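Local coordinates for histidinol-phosphate aminotransferase (Clostridium acetobutylicum, PDB 3FTB), which probably transfers amino groups with the help of pyridoxal 5'-phosphate, as expected for an aminotransferase of histidine biosynthesis, at residues N72-K77 with F224-T229; S196-I201 with L207-A212; D314-E319 with L351-G356. All coordinates share one frame; numbering follows the deposited sequence.

How the interactions relate
Interactions 1 and 2 form one continuous patch, their centres 8 Å apart, on neighbouring strands (225-229 and 207-212) of the large mixed sheet. Tyr-226 O lies 2.9 Å from Arg-211 N, a probable hydrogen bond between the two strands. Leu-76 CD2 and Ile-201 CB, 3.6 Å apart, join the other two segments. A phosphate ion, probably from the crystallisation liquor, binds Arg-211 and lies about 3 Å from the side chain of Tyr-73. Interaction 3, in the C-terminal part of the chain, lies on the opposite side of the chain's centre, far from the phosphate; its nearest atoms are about 28 Å from those of interaction 1 and about 26 Å from those of interaction 2.

Interaction 1. Residues N72-K77 with F224-T229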
ATOM      1  N   ASN A  72      -9.163 -20.840   1.238  1.00 31.07           N
ATOM      2  CA  ASN A  72      -9.297 -22.028   0.402  1.00 34.51           C
ATOM      3  C   ASN A  72      -7.938 -22.513  -0.032  1.00 43.78           C
ATOM      4  O   ASN A  72      -7.744 -23.696  -0.308  1.00 42.80           O
ATOM      5  CB  ASN A  72     -10.118 -21.723  -0.850  1.00 35.41           C
ATOM      6  CG  ASN A  72     -11.587 -21.527  -0.554  1.00 45.01           C
ATOM      7  OD1 ASN A  72     -12.074 -21.901   0.514  1.00 46.15           O
ATOM      8  ND2 ASN A  72     -12.306 -20.940  -1.504  1.00 46.22           N
ATOM      9  N   TYR A  73      -7.008 -21.568  -0.126  1.00 48.46           N
ATOM     10  CA  TYR A  73      -5.647 -21.862  -0.522  1.00 45.63           C
ATOM     11  C   TYR A  73      -4.964 -22.598   0.609  1.00 42.33           C
ATOM     12  O   TYR A  73      -4.206 -23.536   0.383  1.00 36.27           O
ATOM     13  CB  TYR A  73      -4.904 -20.562  -0.801  1.00 43.51           C
ATOM     14  CG  TYR A  73      -3.443 -20.744  -1.129  1.00 41.21           C
ATOM     15  CD1 TYR A  73      -3.052 -21.436  -2.269  1.00 42.81           C
ATOM     16  CD2 TYR A  73      -2.455 -20.206  -0.315  1.00 34.18           C
ATOM     17  CE1 TYR A  73      -1.724 -21.597  -2.586  1.00 28.88           C
ATOM     18  CE2 TYR A  73      -1.135 -20.359  -0.622  1.00 19.15           C
ATOM     19  CZ  TYR A  73      -0.764 -21.062  -1.760  1.00 28.49           C
ATOM     20  OH  TYR A  73       0.577 -21.226  -2.088  1.00 35.02           O
ATOM     21  N   LEU A  74      -5.246 -22.163   1.832  1.00 40.41           N
ATOM     22  CA  LEU A  74      -4.629 -22.749   3.008  1.00 45.04           C
ATOM     23  C   LEU A  74      -5.503 -23.829   3.665  1.00 52.30           C
ATOM     24  O   LEU A  74      -5.075 -24.488   4.609  1.00 56.24           O
ATOM     25  CB  LEU A  74      -4.291 -21.653   4.023  1.00 43.10           C
ATOM     26  CG  LEU A  74      -3.507 -20.418   3.561  1.00 47.51           C
ATOM     27  CD1 LEU A  74      -3.423 -19.435   4.702  1.00 47.74           C
ATOM     28  CD2 LEU A  74      -2.101 -20.758   3.056  1.00 44.76           C
ATOM     29  N   LYS A  75      -6.722 -24.010   3.162  1.00 54.52           N
ATOM     30  CA  LYS A  75      -7.679 -24.933   3.774  1.00 41.52           C
ATOM     31  C   LYS A  75      -7.794 -24.666   5.267  1.00 47.06           C
ATOM     32  O   LYS A  75      -7.596 -25.568   6.078  1.00 50.15           O
ATOM     33  CB  LYS A  75      -7.280 -26.394   3.550  1.00 28.42           C
ATOM     34  CG  LYS A  75      -7.015 -26.775   2.099  1.00 40.36           C
ATOM     35  CD  LYS A  75      -8.238 -26.573   1.223  1.00 52.10           C
ATOM     36  CE  LYS A  75      -7.878 -26.707  -0.252  1.00 57.64           C
ATOM     37  NZ  LYS A  75      -6.968 -27.864  -0.469  1.00 62.29           N
ATOM     38  N   LEU A  76      -8.101 -23.424   5.620  1.00 47.49           N
ATOM     39  CA  LEU A  76      -8.301 -23.035   7.012  1.00 43.03           C
ATOM     40  C   LEU A  76      -9.404 -21.994   7.109  1.00 44.84           C
ATOM     41  O   LEU A  76      -9.460 -21.073   6.300  1.00 47.10           O
ATOM     42  CB  LEU A  76      -7.015 -22.463   7.613  1.00 34.64           C
ATOM     43  CG  LEU A  76      -6.337 -23.259   8.735  1.00 35.61           C
ATOM     44  CD1 LEU A  76      -5.961 -24.654   8.271  1.00 30.85           C
ATOM     45  CD2 LEU A  76      -5.116 -22.536   9.313  1.00 31.30           C
ATOM     46  N   LYS A  77     -10.277 -22.150   8.100  1.00 42.12           N
ATOM     47  CA  LYS A  77     -11.325 -21.177   8.381  1.00 34.05           C
ATOM     48  C   LYS A  77     -11.174 -20.651   9.816  1.00 29.26           C
ATOM     49  O   LYS A  77     -10.348 -21.157  10.583  1.00 26.55           O
ATOM     50  CB  LYS A  77     -12.716 -21.794   8.149  1.00 34.31           C
ATOM     51  CG  LYS A  77     -12.937 -22.334   6.733  1.00 20.65           C
ATOM     52  CD  LYS A  77     -12.873 -21.220   5.721  1.00 23.34           C
ATOM     53  CE  LYS A  77     -12.971 -21.750   4.308  1.00 22.48           C
ATOM     54  NZ  LYS A  77     -13.363 -20.650   3.390  1.00 31.30           N
ATOM     55  N   PHE A 224       1.744  -7.705  -2.751  1.00 45.16           N
ATOM     56  CA  PHE A 224       0.793  -8.464  -1.941  1.00 42.18           C
ATOM     57  C   PHE A 224       1.386  -9.585  -1.082  1.00 37.37           C
ATOM     58  O   PHE A 224       1.960 -10.539  -1.597  1.00 37.49           O
ATOM     59  CB  PHE A 224      -0.358  -9.018  -2.791  1.00 38.26           C
ATOM     60  CG  PHE A 224      -1.370  -9.765  -1.978  1.00 42.78           C
ATOM     61  CD1 PHE A 224      -2.194  -9.089  -1.105  1.00 34.65           C
ATOM     62  CD2 PHE A 224      -1.443 -11.140  -2.028  1.00 43.00           C
ATOM     63  CE1 PHE A 224      -3.094  -9.770  -0.321  1.00 37.02           C
ATOM     64  CE2 PHE A 224      -2.335 -11.817  -1.252  1.00 31.49           C
ATOM     65  CZ  PHE A 224      -3.163 -11.133  -0.395  1.00 37.08           C
ATOM     66  N   GLY A 225       1.229  -9.455   0.232  1.00 34.99           N
ATOM     67  CA  GLY A 225       1.589 -10.504   1.171  1.00 31.05           C
ATOM     68  C   GLY A 225       0.508 -10.653   2.225  1.00 30.83           C
ATOM     69  O   GLY A 225      -0.334  -9.773   2.358  1.00 26.18           O
ATOM     70  N   TYR A 226       0.512 -11.754   2.972  1.00 37.67           N
ATOM     71  CA  TYR A 226      -0.524 -11.954   3.990  1.00 36.67           C
ATOM     72  C   TYR A 226      -0.083 -12.560   5.324  1.00 33.47           C
ATOM     73  O   TYR A 226       0.968 -13.196   5.423  1.00 34.45           O
ATOM     74  CB  TYR A 226      -1.731 -12.709   3.418  1.00 44.43           C
ATOM     75  CG  TYR A 226      -1.419 -13.965   2.635  1.00 41.39           C
ATOM     76  CD1 TYR A 226      -1.794 -15.216   3.116  1.00 40.45           C
ATOM     77  CD2 TYR A 226      -0.781 -13.899   1.400  1.00 41.24           C
ATOM     78  CE1 TYR A 226      -1.531 -16.376   2.390  1.00 39.15           C
ATOM     79  CE2 TYR A 226      -0.509 -15.047   0.672  1.00 42.00           C
ATOM     80  CZ  TYR A 226      -0.889 -16.284   1.169  1.00 44.33           C
ATOM     81  OH  TYR A 226      -0.616 -17.424   0.439  1.00 50.05           O
ATOM     82  N   GLY A 227      -0.895 -12.318   6.350  1.00 30.03           N
ATOM     83  CA  GLY A 227      -0.685 -12.882   7.671  1.00 36.94           C
ATOM     84  C   GLY A 227      -1.741 -13.923   8.017  1.00 33.96           C
ATOM     85  O   GLY A 227      -2.905 -13.762   7.685  1.00 37.63           O
ATOM     86  N   ILE A 228      -1.322 -14.977   8.710  1.00 26.62           N
ATOM     87  CA  ILE A 228      -2.157 -16.131   9.024  1.00 33.89           C
ATOM     88  C   ILE A 228      -2.006 -16.483  10.506  1.00 33.30           C
ATOM     89  O   ILE A 228      -0.911 -16.817  10.938  1.00 34.65           O
ATOM     90  CB  ILE A 228      -1.699 -17.344   8.178  1.00 44.35           C
ATOM     91  CG1 ILE A 228      -1.984 -17.069   6.705  1.00 54.89           C
ATOM     92  CG2 ILE A 228      -2.378 -18.624   8.631  1.00 53.07           C
ATOM     93  CD1 ILE A 228      -3.397 -16.501   6.463  1.00 53.26           C
ATOM     94  N   THR A 229      -3.082 -16.406  11.288  1.00 24.26           N
ATOM     95  CA  THR A 229      -2.989 -16.695  12.724  1.00 24.69           C
ATOM     96  C   THR A 229      -4.348 -17.024  13.341  1.00 35.18           C
ATOM     97  O   THR A 229      -5.373 -16.468  12.957  1.00 34.69           O
ATOM     98  CB  THR A 229      -2.349 -15.520  13.521  1.00 16.59           C
ATOM     99  OG1 THR A 229      -2.034 -15.943  14.855  1.00 26.13           O
ATOM    100  CG2 THR A 229      -3.288 -14.341  13.605  1.00 16.76           C
TER
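Tyr-73 and Leu-74, in the last turn of helix 64-74, settle on Tyr-226 and Ile-228, two residues apart on strand 225-229. The side chain of Tyr-226 leaves the strand with CB directed toward segment 72-77. Its first torsion places CG between the backbone N and the carbonyl carbon (chi1 49°), and the ring rises toward the helix end. CD1 runs beside its own strand neighbour, Ile-228, whose CD1 lies in the ring plane 3.9 Å away. One atom further, CE1 meets Leu-74 CD1 at 4.3 Å, again at the ring edge. The tip, OH, ends against the second tyrosine, 3.2 Å from Tyr-73 CE2 and 3.4 Å from Tyr-73 CD2. The two tyrosine side chains cross at about a right angle, and the hydroxyl comes to the Tyr-73 ring obliquely. Leu-74 and Ile-228 reach for each other tip to tip, and here the packing is tight: Leu-74 CD1 is 3.4 Å from Ile-228 CG1 and equally near its CD1. Just beyond Leu-74 the helix breaks off at Lys-75, which has positive phi. Strand 225-229 is bonded through its backbone to strands 207-212 and 80-84, and the C-terminal end of helix 64-74 packs on it, Ile-70 also touching Tyr-226: a helix laid on the seven-stranded mixed sheet of the large domain of a class I/II aminotransferase.

Interaction 2. Residues S196-I201 with L207-A212; sequences SFVGEI and LFIIRA. With PO4 (phosphate ion), chain G.
Arg-211 reaches from strand 207-212 past Val-198 and Ser-196 to a phosphate ion. Its CG stands opposite the carbonyl carbon (chi1 -65°) and the chain bends again at the next bond (chi2 -71°), which carries the guanidinium toward segment 196-201. Two separate N-H groups grip two separate oxygens: Arg-211 NH2 donates to phosphate O4 at 2.5 Å, and NH1 to O1, both bonds nearly straight at 172°. Arg-211 NH1 to phosphate O1 is modelled at a very short 2.4 Å, so that length is doubtful. The phosphorus lies in the guanidinium plane, at its edge. Val-198 crosses Arg-211 at about a right angle, with Val-198 CG1 coming obliquely to 3.2 Å from Arg-211 NH2. Ser-196 CB adds a similar oblique contact to Arg-211 NH2, 3.3 Å away, while the serine hydroxyl is bonded to Pro-193 O.

Further back along the strand the side-chain contacts become apolar. Ile-201, bent at its second torsion, lays CD1 across Ile-209, tight at 3.4 Å from Ile-209 CG1. Ile-209 CD1 turns the other way, to Phe-197 CB at 4.1 Å. Phe-197 itself starts toward the strand, but the end of its side chain leads away from it; Ile-182 of strand 179-183 touches this residue too. Leu-207 CD1 lies against the short 3-10 segment, 3.6 Å from Glu-200 CB.

The loop between strands 179-183 and 207-212 thus folds back over the second of these strands in the seven-stranded sheet. The chemistry is divided: isoleucine and leucine seal the loop to the sheet, and the guanidinium holds a phosphate ion, probably from the crystallisation liquor. A salt bridge from NE to Glu-184 probably fixes the rotation of the guanidinium, leaving NH1 and NH2 turned to the anion.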
ATOM      1  N   SER A 196       5.495 -26.108   5.805  1.00 42.84           N
ATOM      2  CA  SER A 196       4.914 -24.927   6.451  1.00 34.03           C
ATOM      3  C   SER A 196       4.293 -25.274   7.795  1.00 27.02           C
ATOM      4  O   SER A 196       3.836 -26.391   8.019  1.00 22.65           O
ATOM      5  CB  SER A 196       3.868 -24.255   5.563  1.00 41.32           C
ATOM      6  OG  SER A 196       2.815 -25.140   5.265  1.00 54.73           O
ATOM      7  N   PHE A 197       4.288 -24.301   8.691  1.00 31.92           N
ATOM      8  CA  PHE A 197       3.633 -24.455   9.970  1.00 31.23           C
ATOM      9  C   PHE A 197       2.170 -24.070   9.868  1.00 33.88           C
ATOM     10  O   PHE A 197       1.476 -24.014  10.881  1.00 37.88           O
ATOM     11  CB  PHE A 197       4.315 -23.575  11.014  1.00 33.74           C
ATOM     12  CG  PHE A 197       5.571 -24.172  11.573  1.00 43.14           C
ATOM     13  CD1 PHE A 197       6.738 -24.197  10.818  1.00 43.84           C
ATOM     14  CD2 PHE A 197       5.588 -24.714  12.851  1.00 37.30           C
ATOM     15  CE1 PHE A 197       7.896 -24.757  11.327  1.00 43.79           C
ATOM     16  CE2 PHE A 197       6.744 -25.267  13.363  1.00 36.91           C
ATOM     17  CZ  PHE A 197       7.899 -25.291  12.601  1.00 41.28           C
ATOM     18  N   VAL A 198       1.691 -23.780   8.659  1.00 39.19           N
ATOM     19  CA  VAL A 198       0.295 -23.368   8.515  1.00 45.41           C
ATOM     20  C   VAL A 198      -0.657 -24.420   9.094  1.00 41.61           C
ATOM     21  O   VAL A 198      -1.675 -24.081   9.700  1.00 38.02           O
ATOM     22  CB  VAL A 198      -0.093 -23.031   7.054  1.00 45.71           C
ATOM     23  CG1 VAL A 198       0.492 -21.680   6.647  1.00 35.94           C
ATOM     24  CG2 VAL A 198       0.323 -24.161   6.097  1.00 41.81           C
ATOM     25  N   GLY A 199      -0.308 -25.693   8.924  1.00 38.47           N
ATOM     26  CA  GLY A 199      -1.113 -26.783   9.453  1.00 26.47           C
ATOM     27  C   GLY A 199      -1.010 -26.921  10.962  1.00 32.41           C
ATOM     28  O   GLY A 199      -1.578 -27.854  11.556  1.00 27.12           O
ATOM     29  N   GLU A 200      -0.271 -25.995  11.581  1.00 26.84           N
ATOM     30  CA  GLU A 200      -0.114 -25.966  13.030  1.00 29.03           C
ATOM     31  C   GLU A 200      -0.863 -24.787  13.643  1.00 26.43           C
ATOM     32  O   GLU A 200      -0.885 -24.631  14.864  1.00 39.79           O
ATOM     33  CB  GLU A 200       1.374 -25.887  13.410  1.00 46.07           C
ATOM     34  CG  GLU A 200       2.048 -27.224  13.734  1.00 45.40           C
ATOM     35  CD  GLU A 200       2.569 -27.923  12.503  1.00 51.64           C
ATOM     36  OE1 GLU A 200       2.707 -27.257  11.456  1.00 59.89           O
ATOM     37  OE2 GLU A 200       2.847 -29.136  12.583  1.00 52.63           O
ATOM     38  N   ILE A 201      -1.476 -23.969  12.791  1.00 26.40           N
ATOM     39  CA  ILE A 201      -2.109 -22.709  13.210  1.00 39.42           C
ATOM     40  C   ILE A 201      -3.187 -22.910  14.291  1.00 46.41           C
ATOM     41  O   ILE A 201      -3.299 -22.127  15.245  1.00 41.83           O
ATOM     42  CB  ILE A 201      -2.712 -21.967  11.990  1.00 36.87           C
ATOM     43  CG1 ILE A 201      -1.606 -21.512  11.028  1.00 40.52           C
ATOM     44  CG2 ILE A 201      -3.540 -20.780  12.422  1.00 27.13           C
ATOM     45  CD1 ILE A 201      -0.802 -20.361  11.539  1.00 36.18           C
ATOM     46  N   LEU A 207       1.688 -18.845  17.139  1.00 28.66           N
ATOM     47  CA  LEU A 207       2.116 -18.807  15.748  1.00 31.27           C
ATOM     48  C   LEU A 207       1.521 -17.629  14.987  1.00 27.82           C
ATOM     49  O   LEU A 207       0.304 -17.425  14.978  1.00 33.85           O
ATOM     50  CB  LEU A 207       1.725 -20.100  15.022  1.00 35.72           C
ATOM     51  CG  LEU A 207       2.649 -21.316  15.019  1.00 40.63           C
ATOM     52  CD1 LEU A 207       1.950 -22.462  14.318  1.00 32.46           C
ATOM     53  CD2 LEU A 207       3.960 -20.993  14.333  1.00 42.89           C
ATOM     54  N   PHE A 208       2.388 -16.867  14.339  1.00 28.73           N
ATOM     55  CA  PHE A 208       1.954 -15.920  13.332  1.00 22.95           C
ATOM     56  C   PHE A 208       2.770 -16.187  12.066  1.00 34.41           C
ATOM     57  O   PHE A 208       4.007 -16.135  12.095  1.00 33.65           O
ATOM     58  CB  PHE A 208       2.154 -14.490  13.819  1.00 25.57           C
ATOM     59  CG  PHE A 208       1.668 -13.443  12.845  1.00 28.08           C
ATOM     60  CD1 PHE A 208       0.340 -13.064  12.829  1.00 34.23           C
ATOM     61  CD2 PHE A 208       2.540 -12.843  11.951  1.00 23.07           C
ATOM     62  CE1 PHE A 208      -0.116 -12.110  11.945  1.00 40.02           C
ATOM     63  CE2 PHE A 208       2.091 -11.884  11.060  1.00 34.96           C
ATOM     64  CZ  PHE A 208       0.756 -11.517  11.056  1.00 37.53           C
ATOM     65  N   ILE A 209       2.092 -16.509  10.966  1.00 34.13           N
ATOM     66  CA  ILE A 209       2.790 -16.847   9.718  1.00 36.64           C
ATOM     67  C   ILE A 209       2.661 -15.740   8.676  1.00 32.35           C
ATOM     68  O   ILE A 209       1.588 -15.150   8.522  1.00 28.17           O
ATOM     69  CB  ILE A 209       2.259 -18.168   9.090  1.00 30.82           C
ATOM     70  CG1 ILE A 209       2.145 -19.285  10.138  1.00 29.67           C
ATOM     71  CG2 ILE A 209       3.108 -18.591   7.923  1.00 13.72           C
ATOM     72  CD1 ILE A 209       3.434 -19.624  10.817  1.00 35.83           C
ATOM     73  N   ILE A 210       3.759 -15.469   7.971  1.00 32.44           N
ATOM     74  CA  ILE A 210       3.770 -14.516   6.874  1.00 26.64           C
ATOM     75  C   ILE A 210       3.958 -15.240   5.533  1.00 28.44           C
ATOM     76  O   ILE A 210       4.951 -15.950   5.324  1.00 31.87           O
ATOM     77  CB  ILE A 210       4.894 -13.491   7.073  1.00 27.47           C
ATOM     78  CG1 ILE A 210       4.680 -12.729   8.383  1.00 37.62           C
ATOM     79  CG2 ILE A 210       4.963 -12.533   5.914  1.00 23.44           C
ATOM     80  CD1 ILE A 210       5.729 -11.657   8.658  1.00 42.24           C
ATOM     81  N   ARG A 211       2.984 -15.102   4.642  1.00 29.17           N
ATOM     82  CA  ARG A 211       3.146 -15.623   3.294  1.00 34.95           C
ATOM     83  C   ARG A 211       3.259 -14.476   2.299  1.00 40.68           C
ATOM     84  O   ARG A 211       3.030 -13.326   2.647  1.00 28.55           O
ATOM     85  CB  ARG A 211       1.967 -16.502   2.909  1.00 31.22           C
ATOM     86  CG  ARG A 211       1.824 -17.757   3.730  1.00 23.53           C
ATOM     87  CD  ARG A 211       2.888 -18.750   3.418  1.00 31.92           C
ATOM     88  NE  ARG A 211       2.556 -20.053   3.981  1.00 39.58           N
ATOM     89  CZ  ARG A 211       2.113 -21.070   3.258  1.00 38.06           C
ATOM     90  NH1 ARG A 211       1.959 -20.923   1.950  1.00 32.18           N
ATOM     91  NH2 ARG A 211       1.835 -22.230   3.842  1.00 41.95           N
ATOM     92  N   ALA A 212       3.600 -14.800   1.053  1.00 46.79           N
ATOM     93  CA  ALA A 212       3.692 -13.802  -0.006  1.00 35.92           C
ATOM     94  C   ALA A 212       3.460 -14.428  -1.372  1.00 40.14           C
ATOM     95  O   ALA A 212       3.746 -15.608  -1.581  1.00 40.27           O
ATOM     96  CB  ALA A 212       5.040 -13.114   0.031  1.00 38.63           C
TER
HETATM   97  P   PO4 G 364       0.568 -24.022   1.110  1.00 62.96           P
HETATM   98  O1  PO4 G 364       0.984 -22.650   0.642  1.00 38.48           O
HETATM   99  O2  PO4 G 364      -0.910 -24.210   0.844  1.00 60.06           O
HETATM  100  O3  PO4 G 364       1.376 -25.064   0.366  1.00 66.82           O
HETATM  101  O4  PO4 G 364       0.810 -24.195   2.594  1.00 73.61           O

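Interaction 3. Residues D314-E319 with L351-G356; sequences DSLLKE and LRALKG
Leu-316 and Ala-353 bring helices 309-317 and 344-359 together, their CA atoms 7.2 Å apart. Segment 314-319 includes the last part of helix 309-317, and Glu-319 N bonds to Leu-316 O, three residues back, at 2.8 Å. Segment 351-356, by contrast, lies within a helix that runs on in both directions, with the regular four-residue bond from Lys-355 N to Leu-351 O.

Between the helices one leucine does most of the work. Leu-316 is extended, CD1 continuing the line of its side chain (chi2 179°), and its two methyls divide the opposing helix between them. CD2 rests against the CB of Ala-353 at 4.0 Å; this residue faces the other segment with a single methyl. CD1 goes to Leu-354, whose own CD1 lies 3.7 Å away. Leu-354 sets out away from segment 314-319 and comes back through its branch: a first torsion well off the usual staggered value (chi1 -105°) and a bent second one return CD1 to the contact. That same methyl also meets Leu-316 CD2, at 4.1 Å, so the two leucines cross with both branches of Leu-316 engaged.

Ile-321 and Ile-323 of strand 321-325 lie against Leu-316, and Leu-283, Ile-286 and Phe-288 against Leu-354, extending the apolar cluster over the C-terminal sheet. The pair thus joins two helices of the small C-terminal domain. No hydrogen bond or salt bridge crosses between the segments; their association rests on burying aliphatic carbon.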
ATOM      1  N   ASP A 314      32.636  -8.521  -8.450  1.00 45.10           N
ATOM      2  CA  ASP A 314      33.182  -7.541  -9.395  1.00 44.77           C
ATOM      3  C   ASP A 314      33.637  -8.175 -10.701  1.00 39.14           C
ATOM      4  O   ASP A 314      33.684  -7.517 -11.737  1.00 36.13           O
ATOM      5  CB  ASP A 314      34.335  -6.763  -8.764  1.00 51.42           C
ATOM      6  CG  ASP A 314      33.855  -5.636  -7.869  1.00 57.81           C
ATOM      7  OD1 ASP A 314      32.778  -5.068  -8.152  1.00 60.41           O
ATOM      8  OD2 ASP A 314      34.564  -5.309  -6.890  1.00 56.50           O
ATOM      9  N   SER A 315      33.981  -9.456 -10.645  1.00 41.15           N
ATOM     10  CA  SER A 315      34.296 -10.218 -11.850  1.00 40.20           C
ATOM     11  C   SER A 315      33.039 -10.486 -12.681  1.00 39.95           C
ATOM     12  O   SER A 315      32.967 -10.129 -13.860  1.00 36.34           O
ATOM     13  CB  SER A 315      34.989 -11.536 -11.493  1.00 39.47           C
ATOM     14  OG  SER A 315      36.393 -11.375 -11.380  1.00 43.20           O
ATOM     15  N   LEU A 316      32.048 -11.117 -12.059  1.00 44.23           N
ATOM     16  CA  LEU A 316      30.793 -11.438 -12.736  1.00 43.90           C
ATOM     17  C   LEU A 316      30.042 -10.198 -13.229  1.00 44.37           C
ATOM     18  O   LEU A 316      29.334 -10.251 -14.238  1.00 46.87           O
ATOM     19  CB  LEU A 316      29.889 -12.261 -11.816  1.00 52.67           C
ATOM     20  CG  LEU A 316      30.477 -13.605 -11.391  1.00 53.85           C
ATOM     21  CD1 LEU A 316      29.529 -14.346 -10.463  1.00 58.85           C
ATOM     22  CD2 LEU A 316      30.779 -14.435 -12.622  1.00 48.97           C
ATOM     23  N   LEU A 317      30.174  -9.088 -12.510  1.00 38.46           N
ATOM     24  CA  LEU A 317      29.482  -7.877 -12.918  1.00 43.68           C
ATOM     25  C   LEU A 317      29.965  -7.520 -14.319  1.00 56.41           C
ATOM     26  O   LEU A 317      29.179  -7.107 -15.173  1.00 59.02           O
ATOM     27  CB  LEU A 317      29.771  -6.739 -11.944  1.00 37.96           C
ATOM     28  CG  LEU A 317      28.574  -5.943 -11.433  1.00 39.75           C
ATOM     29  CD1 LEU A 317      29.044  -4.610 -10.862  1.00 37.26           C
ATOM     30  CD2 LEU A 317      27.562  -5.736 -12.549  1.00 46.70           C
ATOM     31  N   LYS A 318      31.269  -7.694 -14.540  1.00 55.84           N
ATOM     32  CA  LYS A 318      31.886  -7.476 -15.842  1.00 48.79           C
ATOM     33  C   LYS A 318      31.120  -8.179 -16.960  1.00 48.87           C
ATOM     34  O   LYS A 318      31.114  -7.726 -18.103  1.00 45.96           O
ATOM     35  CB  LYS A 318      33.324  -7.986 -15.820  1.00 48.18           C
ATOM     36  CG  LYS A 318      34.256  -7.229 -14.879  1.00 53.42           C
ATOM     37  CD  LYS A 318      35.716  -7.507 -15.234  1.00 60.02           C
ATOM     38  CE  LYS A 318      35.976  -7.208 -16.711  1.00 68.77           C
ATOM     39  NZ  LYS A 318      37.259  -7.765 -17.231  1.00 71.51           N
ATOM     40  N   GLU A 319      30.471  -9.287 -16.611  1.00 52.30           N
ATOM     41  CA  GLU A 319      29.762 -10.140 -17.563  1.00 51.12           C
ATOM     42  C   GLU A 319      28.257  -9.933 -17.474  1.00 45.28           C
ATOM     43  O   GLU A 319      27.479 -10.750 -17.967  1.00 39.66           O
ATOM     44  CB  GLU A 319      30.066 -11.611 -17.270  1.00 59.51           C
ATOM     45  CG  GLU A 319      31.533 -11.918 -17.104  1.00 73.48           C
ATOM     46  CD  GLU A 319      32.243 -12.007 -18.434  1.00 91.72           C
ATOM     47  OE1 GLU A 319      33.004 -11.073 -18.773  1.00 96.58           O
ATOM     48  OE2 GLU A 319      32.023 -13.007 -19.150  1.00 98.62           O
ATOM     49  N   LEU A 351      26.827 -20.665 -14.617  1.00 46.95           N
ATOM     50  CA  LEU A 351      27.897 -21.573 -14.217  1.00 42.82           C
ATOM     51  C   LEU A 351      29.088 -21.474 -15.158  1.00 40.85           C
ATOM     52  O   LEU A 351      30.243 -21.548 -14.724  1.00 34.21           O
ATOM     53  CB  LEU A 351      27.386 -23.021 -14.194  1.00 50.38           C
ATOM     54  CG  LEU A 351      26.463 -23.493 -13.061  1.00 47.50           C
ATOM     55  CD1 LEU A 351      25.570 -24.630 -13.532  1.00 41.27           C
ATOM     56  CD2 LEU A 351      27.273 -23.910 -11.830  1.00 43.55           C
ATOM     57  N   ARG A 352      28.807 -21.317 -16.450  1.00 30.92           N
ATOM     58  CA  ARG A 352      29.872 -21.210 -17.434  1.00 35.04           C
ATOM     59  C   ARG A 352      30.672 -19.925 -17.288  1.00 38.06           C
ATOM     60  O   ARG A 352      31.734 -19.793 -17.874  1.00 49.26           O
ATOM     61  CB  ARG A 352      29.325 -21.372 -18.847  1.00 37.69           C
ATOM     62  CG  ARG A 352      28.705 -22.746 -19.064  1.00 52.72           C
ATOM     63  CD  ARG A 352      28.170 -22.916 -20.474  1.00 70.28           C
ATOM     64  NE  ARG A 352      27.335 -21.788 -20.876  1.00 83.16           N
ATOM     65  CZ  ARG A 352      26.610 -21.752 -21.990  1.00 83.48           C
ATOM     66  NH1 ARG A 352      26.610 -22.791 -22.816  1.00 79.29           N
ATOM     67  NH2 ARG A 352      25.884 -20.678 -22.275  1.00 82.30           N
ATOM     68  N   ALA A 353      30.164 -18.988 -16.495  1.00 34.45           N
ATOM     69  CA  ALA A 353      30.925 -17.795 -16.144  1.00 32.70           C
ATOM     70  C   ALA A 353      31.753 -18.072 -14.890  1.00 39.65           C
ATOM     71  O   ALA A 353      32.902 -17.630 -14.780  1.00 38.40           O
ATOM     72  CB  ALA A 353      29.995 -16.623 -15.919  1.00 32.01           C
ATOM     73  N   LEU A 354      31.155 -18.801 -13.946  1.00 32.18           N
ATOM     74  CA  LEU A 354      31.829 -19.213 -12.717  1.00 32.54           C
ATOM     75  C   LEU A 354      33.055 -20.030 -13.063  1.00 34.82           C
ATOM     76  O   LEU A 354      34.088 -19.939 -12.406  1.00 37.07           O
ATOM     77  CB  LEU A 354      30.899 -20.071 -11.861  1.00 33.15           C
ATOM     78  CG  LEU A 354      30.269 -19.442 -10.621  1.00 29.78           C
ATOM     79  CD1 LEU A 354      29.742 -18.048 -10.912  1.00 32.35           C
ATOM     80  CD2 LEU A 354      29.164 -20.326 -10.104  1.00 19.13           C
ATOM     81  N   LYS A 355      32.911 -20.848 -14.097  1.00 31.07           N
ATOM     82  CA  LYS A 355      33.998 -21.661 -14.612  1.00 37.74           C
ATOM     83  C   LYS A 355      35.110 -20.802 -15.233  1.00 37.30           C
ATOM     84  O   LYS A 355      36.306 -21.055 -15.028  1.00 31.25           O
ATOM     85  CB  LYS A 355      33.435 -22.673 -15.625  1.00 41.58           C
ATOM     86  CG  LYS A 355      32.628 -23.793 -14.988  1.00 49.12           C
ATOM     87  CD  LYS A 355      31.591 -24.373 -15.949  1.00 60.10           C
ATOM     88  CE  LYS A 355      30.831 -25.538 -15.317  1.00 67.33           C
ATOM     89  NZ  LYS A 355      30.217 -25.203 -13.993  1.00 71.14           N
ATOM     90  N   GLY A 356      34.716 -19.779 -15.989  1.00 34.87           N
ATOM     91  CA  GLY A 356      35.687 -18.885 -16.585  1.00 30.73           C
ATOM     92  C   GLY A 356      36.466 -18.144 -15.515  1.00 34.81           C
ATOM     93  O   GLY A 356      37.635 -17.845 -15.686  1.00 39.30           O
TER